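Local coordinates for pectate lyase (Paenibacillus sp. 0602, PDB 5GT5), which cleaves polygalacturonate by elimination and probably also partly methylated pectins, acting within the chain and probably with the help of calcium, at residues 60-74 with 85-97. The protein carries 1 engineered substitution. Numbering follows the deposited sequence.
Sequences LGWNEIPSAAQTSPF and VLKQTGVSKITVD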
ATOM      1  N   LEU A  60     -15.160 -24.511  12.460  1.00  8.74           N
ATOM      2  CA  LEU A  60     -15.590 -23.140  12.701  1.00  9.46           C
ATOM      3  C   LEU A  60     -17.017 -22.822  12.231  1.00  9.32           C
ATOM      4  O   LEU A  60     -17.392 -21.664  12.062  1.00  9.40           O
ATOM      5  CB  LEU A  60     -14.570 -22.164  12.071  1.00  7.91           C
ATOM      6  CG  LEU A  60     -13.139 -22.293  12.580  1.00  8.12           C
ATOM      7  CD1 LEU A  60     -12.225 -21.342  11.817  1.00 10.49           C
ATOM      8  CD2 LEU A  60     -13.082 -22.012  14.096  1.00 12.31           C
ATOM      9  N   GLY A  61     -17.829 -23.857  12.024  1.00  9.54           N
ATOM     10  CA  GLY A  61     -19.214 -23.619  11.633  1.00  9.54           C
ATOM     11  C   GLY A  61     -20.036 -22.931  12.708  1.00 10.39           C
ATOM     12  O   GLY A  61     -19.812 -23.150  13.906  1.00  8.31           O
ATOM     13  N   TRP A  62     -20.996 -22.119  12.280  1.00 10.62           N
ATOM     14  CA  TRP A  62     -21.759 -21.265  13.201  1.00 11.08           C
ATOM     15  C   TRP A  62     -22.489 -22.058  14.292  1.00 13.39           C
ATOM     16  O   TRP A  62     -22.601 -21.571  15.415  1.00 15.07           O
ATOM     17  CB  TRP A  62     -22.735 -20.419  12.403  1.00 12.86           C
ATOM     18  CG  TRP A  62     -23.462 -19.410  13.193  1.00 13.44           C
ATOM     19  CD1 TRP A  62     -24.771 -19.462  13.563  1.00 14.40           C
ATOM     20  CD2 TRP A  62     -22.942 -18.181  13.699  1.00 13.14           C
ATOM     21  NE1 TRP A  62     -25.104 -18.321  14.263  1.00 16.83           N
ATOM     22  CE2 TRP A  62     -23.987 -17.526  14.363  1.00 15.32           C
ATOM     23  CE3 TRP A  62     -21.678 -17.564  13.658  1.00 12.15           C
ATOM     24  CZ2 TRP A  62     -23.818 -16.287  14.988  1.00 17.80           C
ATOM     25  CZ3 TRP A  62     -21.517 -16.341  14.264  1.00 11.82           C
ATOM     26  CH2 TRP A  62     -22.581 -15.711  14.920  1.00 14.08           C
ATOM     27  N   ASN A  63     -22.959 -23.270  13.977  1.00 10.84           N
ATOM     28  CA  ASN A  63     -23.650 -24.107  14.973  1.00 12.91           C
ATOM     29  C   ASN A  63     -22.765 -24.985  15.851  1.00 19.76           C
ATOM     30  O   ASN A  63     -23.263 -25.600  16.800  1.00 27.80           O
ATOM     31  CB  ASN A  63     -24.683 -25.012  14.284  1.00 16.05           C
ATOM     32  CG  ASN A  63     -25.686 -24.236  13.485  1.00 20.69           C
ATOM     33  OD1 ASN A  63     -26.067 -23.120  13.857  1.00 23.20           O
ATOM     34  ND2 ASN A  63     -26.139 -24.818  12.374  1.00 34.51           N
ATOM     35  N   GLU A  64     -21.474 -25.082  15.562  1.00 11.44           N
ATOM     36  CA  GLU A  64     -20.602 -25.930  16.350  1.00 11.86           C
ATOM     37  C   GLU A  64     -19.644 -25.177  17.246  1.00 13.34           C
ATOM     38  O   GLU A  64     -19.013 -25.772  18.126  1.00 17.33           O
ATOM     39  CB  GLU A  64     -19.819 -26.909  15.462  1.00 12.07           C
ATOM     40  CG  GLU A  64     -18.919 -26.208  14.439  1.00 11.12           C
ATOM     41  CD  GLU A  64     -18.203 -27.161  13.507  1.00 11.71           C
ATOM     42  OE1 GLU A  64     -18.223 -28.401  13.729  1.00 11.95           O
ATOM     43  OE2 GLU A  64     -17.600 -26.632  12.515  1.00 10.52           O
ATOM     44  N   ILE A  65     -19.469 -23.892  16.986  1.00 11.56           N
ATOM     45  CA  ILE A  65     -18.539 -23.098  17.783  1.00 15.72           C
ATOM     46  C   ILE A  65     -19.145 -22.720  19.124  1.00 13.32           C
ATOM     47  O   ILE A  65     -20.367 -22.733  19.281  1.00 13.81           O
ATOM     48  CB  ILE A  65     -18.049 -21.839  17.018  1.00 10.51           C
ATOM     49  CG1 ILE A  65     -19.217 -20.897  16.721  1.00  8.33           C
ATOM     50  CG2 ILE A  65     -17.314 -22.295  15.758  1.00 13.17           C
ATOM     51  CD1 ILE A  65     -18.870 -19.609  15.906  1.00 10.83           C
ATOM     52  N   PRO A  66     -18.287 -22.384  20.102  1.00 17.09           N
ATOM     53  CA  PRO A  66     -18.851 -21.958  21.387  1.00 19.54           C
ATOM     54  C   PRO A  66     -19.689 -20.701  21.246  1.00 17.20           C
ATOM     55  O   PRO A  66     -19.416 -19.872  20.360  1.00 14.11           O
ATOM     56  CB  PRO A  66     -17.606 -21.688  22.247  1.00 14.91           C
ATOM     57  CG  PRO A  66     -16.546 -22.502  21.657  1.00 16.35           C
ATOM     58  CD  PRO A  66     -16.828 -22.559  20.164  1.00 15.92           C
ATOM     59  N   SER A  67     -20.690 -20.535  22.108  1.00 17.00           N
ATOM     60  CA  SER A  67     -21.511 -19.329  22.099  1.00 16.65           C
ATOM     61  C   SER A  67     -20.666 -18.064  22.188  1.00 15.23           C
ATOM     62  O   SER A  67     -20.985 -17.069  21.562  1.00 18.59           O
ATOM     63  CB  SER A  67     -22.529 -19.329  23.250  1.00 23.44           C
ATOM     64  OG  SER A  67     -23.365 -20.472  23.209  1.00 38.07           O
ATOM     65  N   ALA A  68     -19.571 -18.118  22.944  1.00 18.17           N
ATOM     66  CA  ALA A  68     -18.708 -16.948  23.111  1.00 17.85           C
ATOM     67  C   ALA A  68     -18.028 -16.537  21.801  1.00 18.84           C
ATOM     68  O   ALA A  68     -17.548 -15.401  21.661  1.00 16.73           O
ATOM     69  CB  ALA A  68     -17.682 -17.209  24.161  1.00 18.02           C
ATOM     70  N   ALA A  69     -17.972 -17.457  20.847  1.00 12.51           N
ATOM     71  CA  ALA A  69     -17.359 -17.142  19.547  1.00 13.73           C
ATOM     72  C   ALA A  69     -18.381 -16.591  18.565  1.00 13.45           C
ATOM     73  O   ALA A  69     -18.011 -16.136  17.486  1.00 12.88           O
ATOM     74  CB  ALA A  69     -16.678 -18.401  18.959  1.00 11.75           C
ATOM     75  N   GLN A  70     -19.665 -16.621  18.909  1.00 13.46           N
ATOM     76  CA  GLN A  70     -20.711 -16.172  17.999  1.00 14.73           C
ATOM     77  C   GLN A  70     -20.879 -14.657  18.049  1.00 14.24           C
ATOM     78  O   GLN A  70     -21.943 -14.146  18.406  1.00 15.74           O
ATOM     79  CB  GLN A  70     -22.046 -16.888  18.258  1.00 13.27           C
ATOM     80  CG  GLN A  70     -22.033 -18.375  17.891  1.00 15.97           C
ATOM     81  CD  GLN A  70     -23.373 -19.009  18.158  1.00 24.47           C
ATOM     82  OE1 GLN A  70     -23.902 -18.893  19.262  1.00 21.45           O
ATOM     83  NE2 GLN A  70     -23.948 -19.647  17.151  1.00 17.36           N
ATOM     84  N   THR A  71     -19.828 -13.947  17.643  1.00  9.90           N
ATOM     85  CA  THR A  71     -19.832 -12.501  17.697  1.00 11.00           C
ATOM     86  C   THR A  71     -18.727 -12.035  16.766  1.00 10.57           C
ATOM     87  O   THR A  71     -17.811 -12.808  16.516  1.00 10.10           O
ATOM     88  CB  THR A  71     -19.581 -12.015  19.182  1.00 12.53           C
ATOM     89  OG1 THR A  71     -19.791 -10.604  19.256  1.00 17.25           O
ATOM     90  CG2 THR A  71     -18.182 -12.392  19.695  1.00 12.12           C
ATOM     91  N   SER A  72     -18.799 -10.798  16.281  1.00 11.04           N
ATOM     92  CA  SER A  72     -17.732 -10.262  15.428  1.00 10.35           C
ATOM     93  C   SER A  72     -16.390 -10.572  16.058  1.00 12.43           C
ATOM     94  O   SER A  72     -16.196 -10.366  17.267  1.00 11.45           O
ATOM     95  CB  SER A  72     -17.866  -8.755  15.207  1.00 13.88           C
ATOM     96  OG  SER A  72     -19.143  -8.444  14.699  1.00 21.82           O
ATOM     97  N   PRO A  73     -15.435 -11.077  15.265  1.00  9.20           N
ATOM     98  CA  PRO A  73     -15.413 -11.126  13.787  1.00  7.90           C
ATOM     99  C   PRO A  73     -16.120 -12.306  13.130  1.00  8.95           C
ATOM    100  O   PRO A  73     -16.007 -12.415  11.910  1.00  9.18           O
ATOM    101  CB  PRO A  73     -13.919 -11.245  13.490  1.00 10.16           C
ATOM    102  CG  PRO A  73     -13.399 -12.083  14.648  1.00  9.94           C
ATOM    103  CD  PRO A  73     -14.186 -11.585  15.861  1.00 10.48           C
ATOM    104  N   PHE A  74     -16.775 -13.185  13.885  1.00  9.10           N
ATOM    105  CA  PHE A  74     -17.597 -14.259  13.300  1.00  7.01           C
ATOM    106  C   PHE A  74     -19.017 -13.803  13.046  1.00 11.33           C
ATOM    107  O   PHE A  74     -19.598 -13.073  13.858  1.00 11.72           O
ATOM    108  CB  PHE A  74     -17.718 -15.437  14.266  1.00  7.27           C
ATOM    109  CG  PHE A  74     -16.507 -16.338  14.338  1.00  8.38           C
ATOM    110  CD1 PHE A  74     -15.318 -15.900  14.938  1.00  9.21           C
ATOM    111  CD2 PHE A  74     -16.586 -17.665  13.903  1.00  9.97           C
ATOM    112  CE1 PHE A  74     -14.211 -16.748  15.042  1.00  9.03           C
ATOM    113  CE2 PHE A  74     -15.481 -18.529  14.001  1.00  9.19           C
ATOM    114  CZ  PHE A  74     -14.301 -18.087  14.587  1.00 10.23           C
ATOM    115  N   VAL A  85     -23.330 -32.790   6.523  1.00  8.85           N
ATOM    116  CA  VAL A  85     -22.445 -32.365   7.602  1.00  9.84           C
ATOM    117  C   VAL A  85     -22.658 -30.889   7.883  1.00 10.32           C
ATOM    118  O   VAL A  85     -22.790 -30.487   9.030  1.00 10.21           O
ATOM    119  CB  VAL A  85     -20.980 -32.653   7.270  1.00  9.40           C
ATOM    120  CG1 VAL A  85     -20.051 -32.029   8.300  1.00 11.85           C
ATOM    121  CG2 VAL A  85     -20.732 -34.168   7.183  1.00 10.69           C
ATOM    122  N   LEU A  86     -22.681 -30.078   6.828  1.00 10.01           N
ATOM    123  CA  LEU A  86     -22.776 -28.635   6.992  1.00  8.51           C
ATOM    124  C   LEU A  86     -24.127 -28.211   7.541  1.00 10.72           C
ATOM    125  O   LEU A  86     -24.230 -27.175   8.203  1.00 10.12           O
ATOM    126  CB  LEU A  86     -22.433 -27.923   5.672  1.00  8.47           C
ATOM    127  CG  LEU A  86     -21.033 -28.198   5.127  1.00  8.56           C
ATOM    128  CD1 LEU A  86     -20.818 -27.369   3.854  1.00  8.09           C
ATOM    129  CD2 LEU A  86     -19.997 -27.795   6.168  1.00  8.95           C
ATOM    130  N   LYS A  87     -25.177 -28.991   7.262  1.00 10.68           N
ATOM    131  CA  LYS A  87     -26.481 -28.689   7.848  1.00 13.63           C
ATOM    132  C   LYS A  87     -26.438 -28.769   9.375  1.00 13.39           C
ATOM    133  O   LYS A  87     -27.173 -28.038  10.058  1.00 18.76           O
ATOM    134  CB  LYS A  87     -27.568 -29.611   7.279  1.00 14.65           C
ATOM    135  CG  LYS A  87     -27.911 -29.240   5.868  1.00 13.66           C
ATOM    136  CD  LYS A  87     -28.838 -30.216   5.140  1.00 22.64           C
ATOM    137  CE  LYS A  87     -30.265 -30.049   5.596  1.00 26.16           C
ATOM    138  NZ  LYS A  87     -31.224 -30.842   4.752  1.00 30.09           N
ATOM    139  N   GLN A  88     -25.577 -29.639   9.906  1.00 10.01           N
ATOM    140  CA  GLN A  88     -25.348 -29.736  11.346  1.00 10.66           C
ATOM    141  C   GLN A  88     -24.388 -28.680  11.856  1.00 15.09           C
ATOM    142  O   GLN A  88     -24.680 -28.006  12.838  1.00 17.46           O
ATOM    143  CB  GLN A  88     -24.818 -31.117  11.701  1.00 15.62           C
ATOM    144  CG  GLN A  88     -25.780 -32.250  11.378  1.00 22.28           C
ATOM    145  CD  GLN A  88     -25.140 -33.612  11.608  1.00 44.72           C
ATOM    146  OE1 GLN A  88     -24.621 -33.888  12.696  1.00 56.03           O
ATOM    147  NE2 GLN A  88     -25.160 -34.465  10.584  1.00 49.12           N
ATOM    148  N   THR A  89     -23.232 -28.548  11.207  1.00 10.51           N
ATOM    149  CA  THR A  89     -22.202 -27.653  11.721  1.00 10.06           C
ATOM    150  C   THR A  89     -22.477 -26.173  11.517  1.00 11.96           C
ATOM    151  O   THR A  89     -21.970 -25.338  12.284  1.00 11.50           O
ATOM    152  CB  THR A  89     -20.839 -27.939  11.096  1.00  7.60           C
ATOM    153  OG1 THR A  89     -20.905 -27.678   9.682  1.00 10.32           O
ATOM    154  CG2 THR A  89     -20.435 -29.357  11.322  1.00 11.05           C
ATOM    155  N   GLY A  90     -23.242 -25.848  10.479  1.00 11.24           N
ATOM    156  CA  GLY A  90     -23.388 -24.485  10.016  1.00 10.13           C
ATOM    157  C   GLY A  90     -22.096 -24.045   9.355  1.00  7.87           C
ATOM    158  O   GLY A  90     -21.111 -24.793   9.278  1.00  9.06           O
ATOM    159  N   VAL A  91     -22.110 -22.808   8.888  1.00  9.04           N
ATOM    160  CA  VAL A  91     -20.976 -22.209   8.179  1.00  8.15           C
ATOM    161  C   VAL A  91     -20.866 -20.767   8.670  1.00  9.10           C
ATOM    162  O   VAL A  91     -21.858 -20.050   8.753  1.00 10.34           O
ATOM    163  CB  VAL A  91     -21.199 -22.255   6.644  1.00  9.38           C
ATOM    164  CG1 VAL A  91     -20.106 -21.518   5.908  1.00  9.00           C
ATOM    165  CG2 VAL A  91     -21.280 -23.708   6.150  1.00  9.08           C
ATOM    166  N   SER A  92     -19.655 -20.354   9.004  1.00 10.12           N
ATOM    167  CA  SER A  92     -19.406 -18.984   9.458  1.00 10.16           C
ATOM    168  C   SER A  92     -18.690 -18.170   8.405  1.00  8.43           C
ATOM    169  O   SER A  92     -18.093 -18.717   7.456  1.00  8.08           O
ATOM    170  CB  SER A  92     -18.531 -18.991  10.711  1.00  8.93           C
ATOM    171  OG  SER A  92     -19.185 -19.658  11.797  1.00  9.70           O
ATOM    172  N   LYS A  93     -18.779 -16.853   8.555  1.00  9.56           N
ATOM    173  CA  LYS A  93     -17.926 -15.921   7.826  1.00 10.13           C
ATOM    174  C   LYS A  93     -17.121 -15.150   8.855  1.00  9.42           C
ATOM    175  O   LYS A  93     -17.687 -14.551   9.768  1.00  9.71           O
ATOM    176  CB  LYS A  93     -18.744 -14.946   6.985  1.00  8.89           C
ATOM    177  CG  LYS A  93     -17.844 -14.026   6.187  1.00 11.32           C
ATOM    178  CD  LYS A  93     -18.623 -12.978   5.408  1.00 14.12           C
ATOM    179  CE  LYS A  93     -19.154 -13.570   4.133  1.00 24.33           C
ATOM    180  NZ  LYS A  93     -19.830 -12.519   3.298  1.00 30.07           N
ATOM    181  N   ILE A  94     -15.795 -15.187   8.716  1.00  8.04           N
ATOM    182  CA  ILE A  94     -14.893 -14.533   9.666  1.00  7.65           C
ATOM    183  C   ILE A  94     -14.258 -13.358   8.966  1.00  8.22           C
ATOM    184  O   ILE A  94     -13.567 -13.529   7.954  1.00  9.05           O
ATOM    185  CB  ILE A  94     -13.817 -15.500  10.151  1.00  7.04           C
ATOM    186  CG1 ILE A  94     -14.453 -16.755  10.791  1.00  8.30           C
ATOM    187  CG2 ILE A  94     -12.913 -14.773  11.118  1.00  9.75           C
ATOM    188  CD1 ILE A  94     -13.532 -17.929  10.934  1.00 10.55           C
ATOM    189  N   THR A  95     -14.540 -12.152   9.465  1.00  7.52           N
ATOM    190  CA  THR A  95     -14.082 -10.936   8.799  1.00  9.87           C
ATOM    191  C   THR A  95     -12.926 -10.290   9.550  1.00  9.31           C
ATOM    192  O   THR A  95     -13.120  -9.777  10.668  1.00 11.64           O
ATOM    193  CB  THR A  95     -15.217  -9.911   8.631  1.00  9.71           C
ATOM    194  OG1 THR A  95     -16.253 -10.499   7.839  1.00 10.56           O
ATOM    195  CG2 THR A  95     -14.718  -8.678   7.894  1.00 12.15           C
ATOM    196  N   VAL A  96     -11.758 -10.288   8.911  1.00  8.26           N
ATOM    197  CA  VAL A  96     -10.557  -9.640   9.407  1.00  8.67           C
ATOM    198  C   VAL A  96     -10.577  -8.235   8.861  1.00  7.31           C
ATOM    199  O   VAL A  96     -10.389  -8.041   7.642  1.00  7.93           O
ATOM    200  CB  VAL A  96      -9.321 -10.397   8.871  1.00  7.61           C
ATOM    201  CG1 VAL A  96      -8.025  -9.733   9.264  1.00  8.20           C
ATOM    202  CG2 VAL A  96      -9.328 -11.860   9.377  1.00 10.34           C
ATOM    203  N   ASP A  97     -10.813  -7.256   9.742  1.00  6.55           N
ATOM    204  CA  ASP A  97     -11.145  -5.893   9.327  1.00  7.06           C
ATOM    205  C   ASP A  97     -10.193  -4.890   9.971  1.00  8.03           C
ATOM    206  O   ASP A  97     -10.001  -4.885  11.190  1.00  9.84           O
ATOM    207  CB  ASP A  97     -12.587  -5.571   9.770  1.00  9.81           C
ATOM    208  CG  ASP A  97     -13.133  -4.270   9.188  1.00 12.60           C
ATOM    209  OD1 ASP A  97     -12.404  -3.511   8.522  1.00 12.42           O
ATOM    210  OD2 ASP A  97     -14.334  -4.007   9.415  1.00 18.40           O
TER
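The hydroxyl of S92 reaches into the bend of 60-74 and donates to the carbonyl of L60, with OG 2.7 Å from L60 O and in the carbonyl plane. With OG anti to its own carbonyl carbon (chi1 -63°), the hydroxyl is held at L60 O, and it also meets the edges of the W62 and F74 rings. Further along the strand, I94 lays CG1 over the centre of the F74 ring, 3.8 Å from its centroid, a CH-pi contact that suits a slim branched chain. I94 CD1 extends to L60 CD1. The backbones join where P73 O accepts from T95 N at 2.9 Å, beside the antiparallel non-hydrogen-bonded pair F74-I94; the peptide before P73 is cis, consistent with the sharp turn that leads into this pairing. At the other end, N63 N donates to T89 O (2.8 Å) from above the carbonyl plane. G90, with positive phi, ends the helix against G61, where a beta carbon on either glycine would clash. E64 runs alongside T89, OE1 3.4 Å from T89 CG2, while OE2 accepts from G61 N and also bonds H114. Without the carboxylate, as with an alanine here, G61 N and H114 would probably lose their shared acceptor and the methyl of T89 its cover. The whole fastens a loop onto the end of helix 84-89 and adds strand 74-76 as an antiparallel edge to an otherwise parallel sheet of the right-handed parallel beta-helix of polysaccharide lyase family 1.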